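Local coordinates for protein trans-2-enoyl-CoA reductase [NADH] (Treponema denticola ATCC 35405, PDB 4GGO) that catalyses the NADH-dependent reduction of the carbon-carbon double bond of trans-2-enoyl-CoA thioesters such as crotonyl-CoA, a step of bacterial fatty acid synthesis, at residues G23-V28 with F103-K108; K36-A41 with L318-L323; R67-F72 with G310-I315. All coordinates share one frame; numbering follows the deposited sequence.

Contact 1 of 3, residues G23-V28 with F103-K108; sequences GCKKGV and FDEAAK
Phe103, the residue on which Val28 packs, gives its backbone O to Ala107 N at 2.7 Å, an ordinary i to i+4 bond of helix 95-110. Across the gap the touch is van der Waals, a methyl against a backbone nitrogen: Val28 CG1 lies 4.1 Å from Phe103 N. That methyl stands anti to the valine's own backbone N (chi1 174°), and the CA atoms of the two residues are 6.7 Å apart. The Phe103 side chain comes no nearer than CB, 4.6 Å from Val28 CG1. Its ring instead packs on helix 61-74, edge-to-face with Phe72, while Asp104 OD1 lies in the ring plane at the edge. In the Rossmann fold, helix 95-110 forms the crossover between the parallel strands 77-82 and 114-118, and helix 21-38, which precedes strand 52-56, first in chain order, rests against it here. Towards the surface, Lys25 is stretched out with all four torsions near 180°, which carries NZ to 4.2 Å from Glu105 OE2. This is too long for a salt bridge, so any attraction is probably weak. Asp104 turns to the sheet, where OD1 and OD2 are hydrogen-bonded to Ser114 OG and Thr116 OG1.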
# COMPACT_ATOMS: atom_id res chain seq x y z
N GLY A 23 -17.83 8.77 -1.25
CA GLY A 23 -16.87 8.40 -2.28
C GLY A 23 -15.91 7.33 -1.79
O GLY A 23 -15.59 6.40 -2.53
N CYS A 24 -15.46 7.46 -0.55
CA CYS A 24 -14.60 6.46 0.06
C CYS A 24 -15.33 5.13 0.19
O CYS A 24 -14.76 4.06 -0.06
CB CYS A 24 -14.11 6.93 1.43
SG CYS A 24 -12.97 8.33 1.38
N LYS A 25 -16.60 5.20 0.58
CA LYS A 25 -17.44 4.01 0.72
C LYS A 25 -17.58 3.29 -0.62
O LYS A 25 -17.40 2.08 -0.70
CB LYS A 25 -18.82 4.40 1.26
CG LYS A 25 -19.81 3.24 1.30
CD LYS A 25 -21.16 3.70 1.83
CE LYS A 25 -22.14 2.54 1.92
NZ LYS A 25 -23.46 2.96 2.46
N LYS A 26 -17.91 4.05 -1.66
CA LYS A 26 -18.06 3.49 -3.00
C LYS A 26 -16.76 2.87 -3.48
O LYS A 26 -16.76 1.84 -4.16
CB LYS A 26 -18.52 4.58 -3.97
CG LYS A 26 -18.74 4.11 -5.40
CD LYS A 26 -19.82 3.06 -5.49
CE LYS A 26 -20.30 2.89 -6.93
NZ LYS A 26 -19.18 2.64 -7.88
N GLY A 27 -15.64 3.50 -3.13
CA GLY A 27 -14.33 2.99 -3.49
C GLY A 27 -14.06 1.63 -2.88
O GLY A 27 -13.50 0.75 -3.53
N VAL A 28 -14.47 1.45 -1.63
CA VAL A 28 -14.32 0.17 -0.94
C VAL A 28 -15.24 -0.87 -1.57
O VAL A 28 -14.83 -2.01 -1.80
CB VAL A 28 -14.62 0.30 0.56
CG1 VAL A 28 -14.61 -1.07 1.23
CG2 VAL A 28 -13.62 1.23 1.23
N PHE A 103 -15.60 -0.90 5.24
CA PHE A 103 -15.18 -2.29 5.27
C PHE A 103 -15.93 -3.09 6.34
O PHE A 103 -16.53 -4.12 6.04
CB PHE A 103 -13.67 -2.40 5.52
CG PHE A 103 -13.16 -3.82 5.52
CD1 PHE A 103 -13.13 -4.56 6.69
CD2 PHE A 103 -12.72 -4.41 4.35
CE1 PHE A 103 -12.68 -5.87 6.69
CE2 PHE A 103 -12.26 -5.71 4.34
CZ PHE A 103 -12.24 -6.44 5.51
N ASP A 104 -15.88 -2.61 7.57
CA ASP A 104 -16.50 -3.30 8.70
C ASP A 104 -18.01 -3.46 8.50
O ASP A 104 -18.59 -4.48 8.88
CB ASP A 104 -16.21 -2.57 10.01
CG ASP A 104 -14.76 -2.73 10.45
OD1 ASP A 104 -14.13 -3.73 10.07
OD2 ASP A 104 -14.26 -1.85 11.19
N GLU A 105 -18.63 -2.44 7.91
CA GLU A 105 -20.06 -2.49 7.62
C GLU A 105 -20.35 -3.57 6.58
O GLU A 105 -21.33 -4.31 6.70
CB GLU A 105 -20.54 -1.13 7.13
CG GLU A 105 -22.03 -1.05 6.85
CD GLU A 105 -22.55 0.37 6.85
OE1 GLU A 105 -22.07 1.18 7.67
OE2 GLU A 105 -23.44 0.69 6.03
N ALA A 106 -19.50 -3.66 5.57
CA ALA A 106 -19.65 -4.67 4.53
C ALA A 106 -19.38 -6.06 5.08
O ALA A 106 -20.08 -7.02 4.75
CB ALA A 106 -18.73 -4.37 3.35
N ALA A 107 -18.35 -6.17 5.92
CA ALA A 107 -17.96 -7.45 6.51
C ALA A 107 -19.06 -7.98 7.43
O ALA A 107 -19.30 -9.18 7.49
CB ALA A 107 -16.65 -7.31 7.27
N LYS A 108 -19.71 -7.07 8.15
CA LYS A 108 -20.79 -7.44 9.06
C LYS A 108 -21.98 -7.96 8.26
O LYS A 108 -22.63 -8.93 8.65
CB LYS A 108 -21.20 -6.23 9.90
CG LYS A 108 -21.94 -6.57 11.19
CD LYS A 108 -23.45 -6.50 11.01
CE LYS A 108 -24.16 -6.63 12.35
NZ LYS A 108 -25.63 -6.44 12.22

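Contact 2 of 3, residues K36-A41 with L318-L323; sequences KKRITA and LYAERL
Arg38 leaves its backbone with CG anti to N (chi1 178°) and then bends at chi2 (59°), while Ile39 has CG1 beside its backbone N (chi1 -48°); both side chains thereby converge on the methyl of Ala320. Ile39 CD1 reaches Ala320 CB at 4.2 Å, and Arg38 NH1 lies 4.3 Å from the same carbon, with the guanidinium set obliquely to it. Both are van der Waals contacts. The Arg38 charge has an opposite one near it, but Glu321 OE1 is 5.9 Å from Arg38 NH2, so any attraction is loose. The pieces that meet are the C-terminal ends of two helices of the Rossmann domain, of which 311-323 lies on the sheet through Leu318 and Leu323 on Leu230 and 21-38 is further out, against helix 61-74. Ile39 is the first residue after helix 21-38 to leave helical angles, and helix 311-323 closes with a wider pi-type turn, in which Leu323 N bonds to Leu318 O at 3.0 Å. Beyond Ile39 the chain turns at once into helix 41-44, whose N-cap is Thr40, with OG1 bonded to Val43 N. Val43 in turn touches both Arg38 and Ala320.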
# COMPACT_ATOMS: atom_id res chain seq x y z
N LYS A 36 -14.90 -10.29 -5.62
CA LYS A 36 -15.87 -11.38 -5.74
C LYS A 36 -15.86 -11.96 -7.15
O LYS A 36 -16.12 -13.14 -7.35
CB LYS A 36 -17.28 -10.89 -5.37
CG LYS A 36 -17.46 -10.57 -3.90
CD LYS A 36 -18.87 -10.07 -3.61
CE LYS A 36 -19.09 -9.84 -2.13
NZ LYS A 36 -18.98 -11.11 -1.35
N LYS A 37 -15.57 -11.11 -8.14
CA LYS A 37 -15.51 -11.55 -9.53
C LYS A 37 -14.14 -12.13 -9.88
O LYS A 37 -14.03 -12.96 -10.77
CB LYS A 37 -15.82 -10.39 -10.47
CG LYS A 37 -17.20 -9.79 -10.30
CD LYS A 37 -17.44 -8.69 -11.32
CE LYS A 37 -18.80 -8.05 -11.13
NZ LYS A 37 -19.90 -9.05 -11.21
N ARG A 38 -13.11 -11.67 -9.18
CA ARG A 38 -11.74 -12.09 -9.47
C ARG A 38 -11.40 -13.41 -8.78
O ARG A 38 -10.86 -14.33 -9.40
CB ARG A 38 -10.75 -11.00 -9.07
CG ARG A 38 -9.30 -11.37 -9.29
CD ARG A 38 -9.03 -11.69 -10.75
NE ARG A 38 -7.62 -11.99 -10.99
CZ ARG A 38 -7.07 -13.19 -10.85
NH1 ARG A 38 -7.82 -14.22 -10.45
NH2 ARG A 38 -5.78 -13.37 -11.09
N ILE A 39 -11.71 -13.49 -7.49
CA ILE A 39 -11.45 -14.70 -6.73
C ILE A 39 -12.68 -15.59 -6.74
O ILE A 39 -13.49 -15.58 -5.80
CB ILE A 39 -11.05 -14.37 -5.27
CG1 ILE A 39 -9.98 -13.28 -5.25
CG2 ILE A 39 -10.55 -15.61 -4.56
CD1 ILE A 39 -8.68 -13.68 -5.91
N THR A 40 -12.84 -16.36 -7.81
CA THR A 40 -13.99 -17.24 -7.97
C THR A 40 -13.72 -18.62 -7.40
O THR A 40 -12.59 -18.93 -7.03
CB THR A 40 -14.37 -17.41 -9.46
OG1 THR A 40 -13.32 -18.10 -10.14
CG2 THR A 40 -14.59 -16.05 -10.11
N ALA A 41 -14.76 -19.44 -7.34
CA ALA A 41 -14.63 -20.81 -6.86
C ALA A 41 -13.61 -21.58 -7.70
O ALA A 41 -12.89 -22.44 -7.19
CB ALA A 41 -15.98 -21.51 -6.90
N LEU A 318 -1.77 -11.37 -6.30
CA LEU A 318 -0.83 -11.81 -5.28
C LEU A 318 -1.34 -13.04 -4.52
O LEU A 318 -0.62 -14.02 -4.36
CB LEU A 318 -0.54 -10.68 -4.29
CG LEU A 318 0.30 -11.05 -3.06
CD1 LEU A 318 1.73 -11.40 -3.46
CD2 LEU A 318 0.28 -9.91 -2.05
N TYR A 319 -2.59 -12.98 -4.07
CA TYR A 319 -3.19 -14.09 -3.34
C TYR A 319 -3.35 -15.32 -4.23
O TYR A 319 -2.96 -16.43 -3.85
CB TYR A 319 -4.57 -13.69 -2.80
CG TYR A 319 -4.55 -12.99 -1.45
CD1 TYR A 319 -4.07 -11.69 -1.31
CD2 TYR A 319 -5.05 -13.62 -0.32
CE1 TYR A 319 -4.07 -11.05 -0.08
CE2 TYR A 319 -5.05 -12.99 0.92
CZ TYR A 319 -4.56 -11.71 1.03
OH TYR A 319 -4.57 -11.08 2.26
N ALA A 320 -3.91 -15.11 -5.41
CA ALA A 320 -4.27 -16.22 -6.30
C ALA A 320 -3.07 -16.85 -7.01
O ALA A 320 -3.05 -18.05 -7.26
CB ALA A 320 -5.30 -15.76 -7.31
N GLU A 321 -2.07 -16.03 -7.35
CA GLU A 321 -0.97 -16.49 -8.19
C GLU A 321 0.39 -16.54 -7.50
O GLU A 321 1.40 -16.83 -8.14
CB GLU A 321 -0.88 -15.63 -9.46
CG GLU A 321 -2.02 -15.85 -10.45
CD GLU A 321 -1.83 -17.10 -11.29
OE1 GLU A 321 -1.34 -16.97 -12.44
OE2 GLU A 321 -2.16 -18.20 -10.82
N ARG A 322 0.42 -16.25 -6.20
CA ARG A 322 1.66 -16.34 -5.43
C ARG A 322 1.46 -17.09 -4.12
O ARG A 322 2.08 -18.13 -3.88
CB ARG A 322 2.25 -14.95 -5.14
CG ARG A 322 2.64 -14.15 -6.37
CD ARG A 322 3.80 -14.79 -7.12
NE ARG A 322 4.35 -13.90 -8.14
CZ ARG A 322 3.81 -13.73 -9.35
NH1 ARG A 322 2.72 -14.39 -9.69
NH2 ARG A 322 4.37 -12.89 -10.21
N LEU A 323 0.59 -16.56 -3.27
CA LEU A 323 0.39 -17.11 -1.93
C LEU A 323 -0.39 -18.42 -1.93
O LEU A 323 0.01 -19.39 -1.30
CB LEU A 323 -0.31 -16.08 -1.03
CG LEU A 323 0.36 -14.71 -0.91
CD1 LEU A 323 -0.43 -13.82 0.03
CD2 LEU A 323 1.80 -14.85 -0.45

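Contact 3 of 3, residues R67-F72 with G310-I315; sequences RITAAF and GCIEQI
Thr69 meets both isoleucines of the opposing helix and is the residue most covered by this contact, followed by Ile312 and Ile315. Its OG1 lies 3.7 Å from Ile312 CD1 and 3.8 Å from Ile315 CG2, so two methyl groups close on one hydroxyl. The hydroxyl's polar partner lies on its own helix: OG1, held beside the threonine's backbone N (chi1 -59°), is hydrogen-bonded to Ala65 O one turn earlier. Satisfied in this way, a buried polar atom can sit among hydrocarbon groups.

Ile312 reaches the contact by extension. Its CA-CB bond does not aim at helix 61-74, but CG1 stands anti to the backbone N (chi1 -163°), and the turn at the second torsion carries CD1 across. That single methyl also touches Ile68 CG2 at 4.1 Å, the two side chains crossing at about a right angle. Ile315 behaves conversely: CB and CG2 face Thr69, whereas the end of its chain leads away. Its side chain also packs on Tyr62, Ala65 and Ser66. The CA atoms of Thr69 and Ile315 are 7.1 Å apart.

The segments of the two helices approach to 10.0 Å between axes and cross at -60°. Helix 311-323 starts just here, at N-cap Gly310, whose N bonds to Glu313 OE1 at 2.9 Å, one half of a capping box; glycine lacks the side chain for the other. Thr35 of helix 21-38 touches Ile312 and Ile68 as well.

Helix 61-74 begins within residues 57-62, which bind NAD(+), and the Ile315 side chain is about 4 Å from that of Tyr62; the arrangement is that of a Rossmann fold in which a later helix packs on the first helix of the dinucleotide-binding unit.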
# COMPACT_ATOMS: atom_id res chain seq x y z
N ARG A 67 -6.80 -6.73 2.87
CA ARG A 67 -7.86 -7.11 3.80
C ARG A 67 -9.11 -7.50 3.03
O ARG A 67 -9.76 -8.50 3.35
CB ARG A 67 -8.16 -5.96 4.77
CG ARG A 67 -8.83 -6.42 6.06
CD ARG A 67 -9.22 -5.25 6.95
NE ARG A 67 -9.83 -5.70 8.19
CZ ARG A 67 -10.35 -4.90 9.12
NH1 ARG A 67 -10.33 -3.59 8.94
NH2 ARG A 67 -10.89 -5.41 10.21
N ILE A 68 -9.44 -6.72 2.01
CA ILE A 68 -10.60 -6.99 1.16
C ILE A 68 -10.48 -8.32 0.43
O ILE A 68 -11.44 -9.09 0.36
CB ILE A 68 -10.83 -5.84 0.15
CG1 ILE A 68 -11.28 -4.57 0.87
CG2 ILE A 68 -11.85 -6.24 -0.90
CD1 ILE A 68 -11.50 -3.39 -0.04
N THR A 69 -9.29 -8.60 -0.12
CA THR A 69 -9.06 -9.86 -0.82
C THR A 69 -9.19 -11.05 0.12
O THR A 69 -9.80 -12.06 -0.22
CB THR A 69 -7.67 -9.89 -1.50
OG1 THR A 69 -7.56 -8.79 -2.42
CG2 THR A 69 -7.47 -11.20 -2.25
N ALA A 70 -8.62 -10.93 1.31
CA ALA A 70 -8.68 -12.00 2.30
C ALA A 70 -10.11 -12.24 2.77
O ALA A 70 -10.57 -13.38 2.85
CB ALA A 70 -7.78 -11.69 3.49
N ALA A 71 -10.82 -11.15 3.06
CA ALA A 71 -12.17 -11.25 3.62
C ALA A 71 -13.22 -11.61 2.57
O ALA A 71 -13.97 -12.57 2.76
CB ALA A 71 -12.54 -9.95 4.32
N PHE A 72 -13.27 -10.86 1.48
CA PHE A 72 -14.35 -11.02 0.52
C PHE A 72 -14.02 -11.96 -0.64
O PHE A 72 -14.88 -12.27 -1.46
CB PHE A 72 -14.82 -9.66 0.00
CG PHE A 72 -15.35 -8.76 1.08
CD1 PHE A 72 -16.63 -8.93 1.57
CD2 PHE A 72 -14.56 -7.76 1.62
CE1 PHE A 72 -17.12 -8.12 2.57
CE2 PHE A 72 -15.04 -6.94 2.62
CZ PHE A 72 -16.33 -7.12 3.10
N GLY A 310 -4.34 -1.81 -10.64
CA GLY A 310 -4.43 -0.95 -9.47
C GLY A 310 -4.15 -1.80 -8.25
O GLY A 310 -3.64 -2.91 -8.37
N CYS A 311 -4.48 -1.28 -7.07
CA CYS A 311 -4.22 -2.00 -5.83
C CYS A 311 -4.95 -3.34 -5.75
O CYS A 311 -4.34 -4.36 -5.45
CB CYS A 311 -4.58 -1.14 -4.62
SG CYS A 311 -3.58 0.35 -4.48
N ILE A 312 -6.25 -3.32 -6.02
CA ILE A 312 -7.06 -4.52 -5.86
C ILE A 312 -6.73 -5.59 -6.91
O ILE A 312 -6.82 -6.78 -6.64
CB ILE A 312 -8.58 -4.21 -5.84
CG1 ILE A 312 -9.37 -5.38 -5.26
CG2 ILE A 312 -9.09 -3.81 -7.22
CD1 ILE A 312 -9.05 -5.69 -3.81
N GLU A 313 -6.31 -5.15 -8.10
CA GLU A 313 -5.89 -6.09 -9.13
C GLU A 313 -4.57 -6.74 -8.73
O GLU A 313 -4.39 -7.95 -8.86
CB GLU A 313 -5.75 -5.40 -10.49
CG GLU A 313 -7.07 -4.99 -11.13
CD GLU A 313 -7.62 -3.68 -10.59
OE1 GLU A 313 -6.88 -2.97 -9.87
OE2 GLU A 313 -8.79 -3.36 -10.88
N GLN A 314 -3.65 -5.91 -8.24
CA GLN A 314 -2.35 -6.37 -7.77
C GLN A 314 -2.46 -7.43 -6.68
O GLN A 314 -1.85 -8.49 -6.76
CB GLN A 314 -1.54 -5.19 -7.23
CG GLN A 314 -0.71 -4.47 -8.26
CD GLN A 314 0.71 -4.99 -8.33
OE1 GLN A 314 1.50 -4.77 -7.41
NE2 GLN A 314 1.03 -5.69 -9.41
N ILE A 315 -3.24 -7.13 -5.65
CA ILE A 315 -3.31 -7.98 -4.47
C ILE A 315 -4.10 -9.27 -4.70
O ILE A 315 -3.72 -10.33 -4.20
CB ILE A 315 -3.86 -7.21 -3.25
CG1 ILE A 315 -3.01 -5.97 -2.99
CG2 ILE A 315 -3.89 -8.10 -2.03
CD1 ILE A 315 -1.53 -6.25 -2.91

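How the contacts relate
Helix 61-74 is the common neighbour. Contact 3 uses it directly, and contact 1 reaches it through Phe103, whose CE1 is 3.2 Å from Arg67 NE. Contact 2 reaches it through Tyr319, with CG 3.5 Å from Thr69 CG2. Contacts 2 and 3 share helix 311-323 and have centres 9 Å apart. Contacts 1 and 2 share helix 21-38 yet do not touch, their nearest atoms being about 7 Å apart. Relative to the NAD(+) site, contact 3 lies beside Tyr62, the Phe103 side chain of contact 1 is about 7 Å from that of Cys58, and contact 2 is remote from the annotated sites.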